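PDB 5VM2: alcohol dehydrogenase from Escherichia coli, which is of unknown specificity but is probably a zinc-containing, NAD(H)- or NADP(H)-dependent oxidoreductase that acts on alcohol groups. Local coordinates for residues I173-G178 against A248-Q253; K204-A209 against V217-K222. All coordinates share one frame; numbering follows the deposited sequence.

Contact 1 of 2, residues I173-G178 against A248-Q253; sequences IILGAG and AVTVKQ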
ATOM      1  N   ILE A 173       7.319 -17.483  -3.465  1.00 29.38           N
ATOM      2  CA  ILE A 173       7.294 -16.898  -4.800  1.00 27.39           C
ATOM      3  C   ILE A 173       6.403 -15.670  -4.740  1.00 26.08           C
ATOM      4  O   ILE A 173       5.252 -15.754  -4.298  1.00 27.68           O
ATOM      5  CB  ILE A 173       6.774 -17.883  -5.856  1.00 26.76           C
ATOM      6  CG1 ILE A 173       7.701 -19.093  -5.975  1.00 28.15           C
ATOM      7  CG2 ILE A 173       6.644 -17.176  -7.198  1.00 27.99           C
ATOM      8  CD1 ILE A 173       7.167 -20.177  -6.886  1.00 29.82           C
ATOM      9  N   ILE A 174       6.932 -14.536  -5.177  1.00 24.35           N
ATOM     10  CA  ILE A 174       6.181 -13.292  -5.249  1.00 25.81           C
ATOM     11  C   ILE A 174       5.981 -12.952  -6.720  1.00 29.68           C
ATOM     12  O   ILE A 174       6.953 -12.721  -7.452  1.00 31.36           O
ATOM     13  CB  ILE A 174       6.902 -12.163  -4.503  1.00 23.86           C
ATOM     14  CG1 ILE A 174       6.941 -12.497  -3.006  1.00 25.85           C
ATOM     15  CG2 ILE A 174       6.211 -10.832  -4.748  1.00 23.88           C
ATOM     16  CD1 ILE A 174       7.741 -11.545  -2.201  1.00 24.66           C
ATOM     17  N   LEU A 175       4.725 -12.944  -7.158  1.00 28.97           N
ATOM     18  CA  LEU A 175       4.385 -12.583  -8.530  1.00 30.43           C
ATOM     19  C   LEU A 175       4.138 -11.079  -8.574  1.00 32.15           C
ATOM     20  O   LEU A 175       3.119 -10.590  -8.075  1.00 31.82           O
ATOM     21  CB  LEU A 175       3.166 -13.365  -9.010  1.00 32.49           C
ATOM     22  CG  LEU A 175       3.293 -14.893  -8.973  1.00 31.97           C
ATOM     23  CD1 LEU A 175       2.014 -15.544  -9.485  1.00 32.63           C
ATOM     24  CD2 LEU A 175       4.498 -15.370  -9.770  1.00 30.05           C
ATOM     25  N   GLY A 176       5.086 -10.344  -9.147  1.00 30.94           N
ATOM     26  CA  GLY A 176       4.977  -8.902  -9.211  1.00 31.08           C
ATOM     27  C   GLY A 176       6.057  -8.219  -8.402  1.00 31.61           C
ATOM     28  O   GLY A 176       6.231  -8.502  -7.213  1.00 32.57           O
ATOM     29  N   ALA A 177       6.803  -7.329  -9.047  1.00 30.92           N
ATOM     30  CA  ALA A 177       7.846  -6.550  -8.395  1.00 31.09           C
ATOM     31  C   ALA A 177       7.559  -5.056  -8.508  1.00 33.07           C
ATOM     32  O   ALA A 177       8.484  -4.237  -8.546  1.00 32.72           O
ATOM     33  CB  ALA A 177       9.219  -6.889  -8.970  1.00 30.90           C
ATOM     34  N   GLY A 178       6.281  -4.695  -8.593  1.00 31.82           N
ATOM     35  CA  GLY A 178       5.870  -3.328  -8.372  1.00 31.75           C
ATOM     36  C   GLY A 178       5.962  -2.997  -6.891  1.00 30.68           C
ATOM     37  O   GLY A 178       6.504  -3.751  -6.082  1.00 28.17           O
ATOM     38  N   ALA A 248      -4.282 -10.751 -14.592  1.00 85.69           N
ATOM     39  CA  ALA A 248      -4.918 -12.042 -14.835  1.00 83.42           C
ATOM     40  C   ALA A 248      -3.884 -13.140 -15.044  1.00 78.89           C
ATOM     41  O   ALA A 248      -4.099 -14.287 -14.635  1.00 74.16           O
ATOM     42  CB  ALA A 248      -5.850 -11.948 -16.042  1.00 88.52           C
ATOM     43  N   VAL A 249      -2.758 -12.806 -15.684  1.00 80.40           N
ATOM     44  CA  VAL A 249      -1.702 -13.791 -15.917  1.00 78.24           C
ATOM     45  C   VAL A 249      -1.260 -14.415 -14.601  1.00 71.33           C
ATOM     46  O   VAL A 249      -1.157 -15.641 -14.476  1.00 72.69           O
ATOM     47  CB  VAL A 249      -0.514 -13.148 -16.659  1.00 80.93           C
ATOM     48  CG1 VAL A 249      -0.133 -11.807 -16.037  1.00 82.08           C
ATOM     49  CG2 VAL A 249       0.684 -14.094 -16.670  1.00 77.41           C
ATOM     50  N   THR A 250      -1.026 -13.576 -13.591  1.00 65.91           N
ATOM     51  CA  THR A 250      -0.395 -14.041 -12.361  1.00 59.18           C
ATOM     52  C   THR A 250      -1.359 -14.869 -11.519  1.00 55.91           C
ATOM     53  O   THR A 250      -0.994 -15.941 -11.023  1.00 55.46           O
ATOM     54  CB  THR A 250       0.134 -12.844 -11.571  1.00 57.58           C
ATOM     55  OG1 THR A 250      -0.834 -11.785 -11.601  1.00 61.36           O
ATOM     56  CG2 THR A 250       1.433 -12.345 -12.181  1.00 58.74           C
ATOM     57  N   VAL A 251      -2.589 -14.382 -11.336  1.00 55.22           N
ATOM     58  CA  VAL A 251      -3.566 -15.100 -10.516  1.00 54.06           C
ATOM     59  C   VAL A 251      -3.791 -16.504 -11.070  1.00 52.66           C
ATOM     60  O   VAL A 251      -3.742 -17.499 -10.336  1.00 49.11           O
ATOM     61  CB  VAL A 251      -4.886 -14.310 -10.438  1.00 59.49           C
ATOM     62  CG1 VAL A 251      -5.978 -15.158  -9.814  1.00 59.09           C
ATOM     63  CG2 VAL A 251      -4.698 -13.020  -9.658  1.00 61.10           C
ATOM     64  N   LYS A 252      -4.027 -16.599 -12.379  1.00 54.27           N
ATOM     65  CA  LYS A 252      -4.219 -17.896 -13.021  1.00 53.01           C
ATOM     66  C   LYS A 252      -2.961 -18.754 -12.950  1.00 49.13           C
ATOM     67  O   LYS A 252      -3.048 -19.987 -13.003  1.00 49.43           O
ATOM     68  CB  LYS A 252      -4.640 -17.678 -14.473  1.00 54.89           C
ATOM     69  CG  LYS A 252      -5.122 -18.909 -15.209  1.00 57.65           C
ATOM     70  CD  LYS A 252      -5.852 -18.494 -16.476  1.00 64.19           C
ATOM     71  CE  LYS A 252      -6.087 -19.674 -17.400  1.00 69.75           C
ATOM     72  NZ  LYS A 252      -6.960 -20.704 -16.790  1.00 70.89           N
ATOM     73  N   GLN A 253      -1.787 -18.123 -12.837  1.00 46.07           N
ATOM     74  CA  GLN A 253      -0.524 -18.852 -12.765  1.00 45.12           C
ATOM     75  C   GLN A 253      -0.304 -19.492 -11.402  1.00 40.63           C
ATOM     76  O   GLN A 253       0.268 -20.586 -11.322  1.00 39.82           O
ATOM     77  CB  GLN A 253       0.648 -17.914 -13.062  1.00 48.80           C
ATOM     78  CG  GLN A 253       1.105 -17.867 -14.512  1.00 56.37           C
ATOM     79  CD  GLN A 253       2.296 -16.938 -14.704  1.00 60.02           C
ATOM     80  OE1 GLN A 253       2.731 -16.267 -13.766  1.00 59.00           O
ATOM     81  NE2 GLN A 253       2.821 -16.889 -15.923  1.00 65.30           N
TER
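With chi1 at -58°, Leu175 sets its CG anti to its own carbonyl carbon, and an extended second torsion then carries CD1 out to helix 248-253, where it meets Thr250. On the helix side, Thr250 has chi1 at 42°, which seats OG1 between the backbone N and the carbonyl carbon and swings CG2 round to lie 3.8 Å from Leu175 CB. The two side chains pass each other in opposite senses: Leu175 CD1 runs beyond the threonine CB, 3.9 Å away, and ends 3.4 Å from Thr250 O. Gln253 OE1 adds a loose contact, 4.4 Å from Leu175 CD1.

Each residue type fits its place. Leucine is long enough to lay CB against the threonine methyl and to extend one methyl, CD1, over the threonine CB to the helix backbone, whereas threonine offers a methyl to the strand and keeps a hydroxyl for polar partners. Just past the strand, Gly176 adopts a positive phi of 115°, at which a CB would be jammed against Leu175 O; it opens a GxGxxG-like turn, consistent with a Rossmann dinucleotide site.

Strand end and helix therefore meet purely by van der Waals packing, the threonine methyl serving the apolar contact while its OG1 is satisfied by hydrogen bonds with Glu243 at the end of strand 238-243 and Ser247 just before the helix.

Contact 2 of 2, residues K204-A209 against V217-K222; sequences KRLAMA and VINGAK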
ATOM      1  N   LYS A 204      13.935  -3.307 -14.758  1.00 47.27           N
ATOM      2  CA  LYS A 204      14.203  -2.330 -13.703  1.00 48.15           C
ATOM      3  C   LYS A 204      13.569  -2.754 -12.382  1.00 44.65           C
ATOM      4  O   LYS A 204      14.142  -2.525 -11.310  1.00 42.08           O
ATOM      5  CB  LYS A 204      13.699  -0.948 -14.114  1.00 52.71           C
ATOM      6  CG  LYS A 204      14.359  -0.370 -15.362  1.00 61.73           C
ATOM      7  CD  LYS A 204      15.811  -0.806 -15.499  1.00 65.17           C
ATOM      8  CE  LYS A 204      16.271  -0.708 -16.945  1.00 69.35           C
ATOM      9  NZ  LYS A 204      17.600  -1.346 -17.154  1.00 69.63           N
ATOM     10  N   ARG A 205      12.386  -3.371 -12.435  1.00 42.90           N
ATOM     11  CA  ARG A 205      11.757  -3.851 -11.209  1.00 40.20           C
ATOM     12  C   ARG A 205      12.494  -5.063 -10.656  1.00 38.07           C
ATOM     13  O   ARG A 205      12.630  -5.215  -9.434  1.00 35.91           O
ATOM     14  CB  ARG A 205      10.287  -4.185 -11.466  1.00 40.81           C
ATOM     15  CG  ARG A 205       9.439  -2.986 -11.875  1.00 45.12           C
ATOM     16  CD  ARG A 205       7.949  -3.312 -11.844  1.00 48.04           C
ATOM     17  NE  ARG A 205       7.132  -2.113 -12.018  1.00 55.80           N
ATOM     18  CZ  ARG A 205       5.803  -2.101 -11.988  1.00 60.62           C
ATOM     19  NH1 ARG A 205       5.132  -3.229 -11.794  1.00 60.28           N
ATOM     20  NH2 ARG A 205       5.144  -0.963 -12.157  1.00 64.92           N
ATOM     21  N   LEU A 206      12.970  -5.944 -11.538  1.00 36.81           N
ATOM     22  CA  LEU A 206      13.726  -7.101 -11.071  1.00 37.21           C
ATOM     23  C   LEU A 206      15.082  -6.693 -10.517  1.00 35.40           C
ATOM     24  O   LEU A 206      15.582  -7.325  -9.577  1.00 36.84           O
ATOM     25  CB  LEU A 206      13.894  -8.116 -12.199  1.00 38.88           C
ATOM     26  CG  LEU A 206      12.587  -8.783 -12.635  1.00 37.65           C
ATOM     27  CD1 LEU A 206      12.848  -9.805 -13.732  1.00 38.15           C
ATOM     28  CD2 LEU A 206      11.889  -9.423 -11.445  1.00 34.59           C
ATOM     29  N   ALA A 207      15.692  -5.649 -11.080  1.00 35.03           N
ATOM     30  CA  ALA A 207      16.901  -5.105 -10.478  1.00 37.74           C
ATOM     31  C   ALA A 207      16.626  -4.625  -9.061  1.00 37.73           C
ATOM     32  O   ALA A 207      17.440  -4.836  -8.154  1.00 37.03           O
ATOM     33  CB  ALA A 207      17.452  -3.966 -11.337  1.00 41.29           C
ATOM     34  N   MET A 208      15.472  -3.987  -8.847  1.00 34.75           N
ATOM     35  CA  MET A 208      15.140  -3.507  -7.513  1.00 35.21           C
ATOM     36  C   MET A 208      14.797  -4.663  -6.581  1.00 32.38           C
ATOM     37  O   MET A 208      15.121  -4.621  -5.389  1.00 30.47           O
ATOM     38  CB  MET A 208      13.989  -2.510  -7.591  1.00 38.24           C
ATOM     39  CG  MET A 208      13.595  -1.934  -6.254  1.00 42.33           C
ATOM     40  SD  MET A 208      14.388  -0.361  -5.927  1.00 54.07           S
ATOM     41  CE  MET A 208      15.457  -0.818  -4.589  1.00 51.60           C
ATOM     42  N   ALA A 209      14.151  -5.706  -7.108  1.00 29.88           N
ATOM     43  CA  ALA A 209      13.857  -6.883  -6.298  1.00 30.88           C
ATOM     44  C   ALA A 209      15.139  -7.512  -5.773  1.00 33.81           C
ATOM     45  O   ALA A 209      15.236  -7.858  -4.591  1.00 32.37           O
ATOM     46  CB  ALA A 209      13.056  -7.896  -7.116  1.00 29.34           C
ATOM     47  N   VAL A 217      15.440 -13.857  -9.174  1.00 34.16           N
ATOM     48  CA  VAL A 217      14.524 -13.011  -9.933  1.00 33.51           C
ATOM     49  C   VAL A 217      14.285 -13.661 -11.288  1.00 34.12           C
ATOM     50  O   VAL A 217      15.207 -14.221 -11.891  1.00 36.66           O
ATOM     51  CB  VAL A 217      15.060 -11.572 -10.087  1.00 35.73           C
ATOM     52  CG1 VAL A 217      15.074 -10.871  -8.733  1.00 34.67           C
ATOM     53  CG2 VAL A 217      16.451 -11.580 -10.696  1.00 37.89           C
ATOM     54  N   ILE A 218      13.044 -13.597 -11.759  1.00 32.87           N
ATOM     55  CA  ILE A 218      12.618 -14.324 -12.946  1.00 34.09           C
ATOM     56  C   ILE A 218      11.847 -13.366 -13.840  1.00 32.82           C
ATOM     57  O   ILE A 218      10.853 -12.768 -13.410  1.00 30.80           O
ATOM     58  CB  ILE A 218      11.761 -15.550 -12.591  1.00 32.66           C
ATOM     59  CG1 ILE A 218      12.620 -16.619 -11.909  1.00 33.09           C
ATOM     60  CG2 ILE A 218      11.086 -16.117 -13.833  1.00 33.67           C
ATOM     61  CD1 ILE A 218      11.831 -17.549 -10.988  1.00 32.04           C
ATOM     62  N   ASN A 219      12.309 -13.214 -15.079  1.00 32.37           N
ATOM     63  CA  ASN A 219      11.637 -12.353 -16.049  1.00 32.80           C
ATOM     64  C   ASN A 219      10.696 -13.225 -16.871  1.00 33.43           C
ATOM     65  O   ASN A 219      11.125 -13.928 -17.791  1.00 33.93           O
ATOM     66  CB  ASN A 219      12.659 -11.633 -16.921  1.00 34.72           C
ATOM     67  CG  ASN A 219      12.015 -10.654 -17.888  1.00 38.00           C
ATOM     68  OD1 ASN A 219      10.908 -10.878 -18.374  1.00 36.69           O
ATOM     69  ND2 ASN A 219      12.704  -9.556 -18.165  1.00 36.44           N
ATOM     70  N   GLY A 220       9.405 -13.138 -16.554  1.00 33.15           N
ATOM     71  CA  GLY A 220       8.384 -13.927 -17.220  1.00 32.75           C
ATOM     72  C   GLY A 220       8.208 -13.632 -18.695  1.00 37.01           C
ATOM     73  O   GLY A 220       7.566 -14.426 -19.391  1.00 39.80           O
ATOM     74  N   ALA A 221       8.743 -12.513 -19.183  1.00 36.66           N
ATOM     75  CA  ALA A 221       8.708 -12.233 -20.610  1.00 41.23           C
ATOM     76  C   ALA A 221       9.858 -12.893 -21.354  1.00 42.00           C
ATOM     77  O   ALA A 221       9.699 -13.265 -22.521  1.00 45.08           O
ATOM     78  CB  ALA A 221       8.736 -10.721 -20.857  1.00 42.85           C
ATOM     79  N   LYS A 222      11.004 -13.059 -20.696  1.00 41.45           N
ATOM     80  CA  LYS A 222      12.176 -13.671 -21.307  1.00 43.71           C
ATOM     81  C   LYS A 222      12.410 -15.103 -20.847  1.00 43.06           C
ATOM     82  O   LYS A 222      13.268 -15.787 -21.418  1.00 47.60           O
ATOM     83  CB  LYS A 222      13.425 -12.831 -21.011  1.00 46.05           C
ATOM     84  CG  LYS A 222      13.228 -11.334 -21.200  1.00 48.76           C
ATOM     85  CD  LYS A 222      14.502 -10.654 -21.674  1.00 52.30           C
ATOM     86  CE  LYS A 222      14.267  -9.174 -21.938  1.00 57.10           C
ATOM     87  NZ  LYS A 222      14.406  -8.824 -23.382  1.00 63.27           N
TER
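Leu206 and Val217 slide past each other in opposite directions where helix 203-211 packs on strand 216-219. Helix 204-209 and strand 217-219 run almost antiparallel, at 171°, with their axes 8.7 Å apart at closest approach.

Leu206 spreads its two methyls along the strand. CD2 packs against the valine, 4.1 Å from Val217 CB, while CD1 reaches further, to 3.6 Å from Ile218 O and 3.7 Å from Asn219 CB. Val217 answers with CG1, which its chi1 of -68° places anti to the carbonyl carbon; this methyl lies 3.7 Å from Leu206 O and 3.9 Å from Ala209 CB. A beta-branched valine suits the strand, and the short alanine one turn on from the leucine lets the helix sit close.

Asn219 ends the strand. Its CG is anti to the backbone N (chi1 -176°), and OD1 takes two backbone N-H groups: Ala221 N, 2.8 Å from OD1 and in the carbonyl plane, makes an Asx turn, and Lys222 N, from above that plane, extends it to an Asx motif. Asn219 ND2 is hydrogen-bonded to Glu203, the first residue of helix 203-211.

Ile218 points the other way, onto helix 225-232. Strand 216-219 is the edge of the parallel sheet, pairing with strand 195-200 on its inner side. Helix 203-211 is the crossover of this beta-alpha-beta unit, and through Ala209 it also touches Leu182 of the preceding helix 179-190.

In the fold
From the N terminus, the GroES-like region comes first, and the chain then enters the six-stranded parallel sheet at strand 171-175. Contact 1 starts there and is closed only when helix 248-253 arrives, 70 residues later. Within that long excursion the chain forms helix 179-190 and strand 195-200, then closes the short loop of contact 2 between helix 203-211 and the edge strand 216-219. Contact 2 thus lies wholly inside contact 1, and the two do not cross. Contact 1 ties a central strand to a later helix, contact 2 an edge strand to its crossover helix. They meet where Ala177 and Gly178 pack against Arg205.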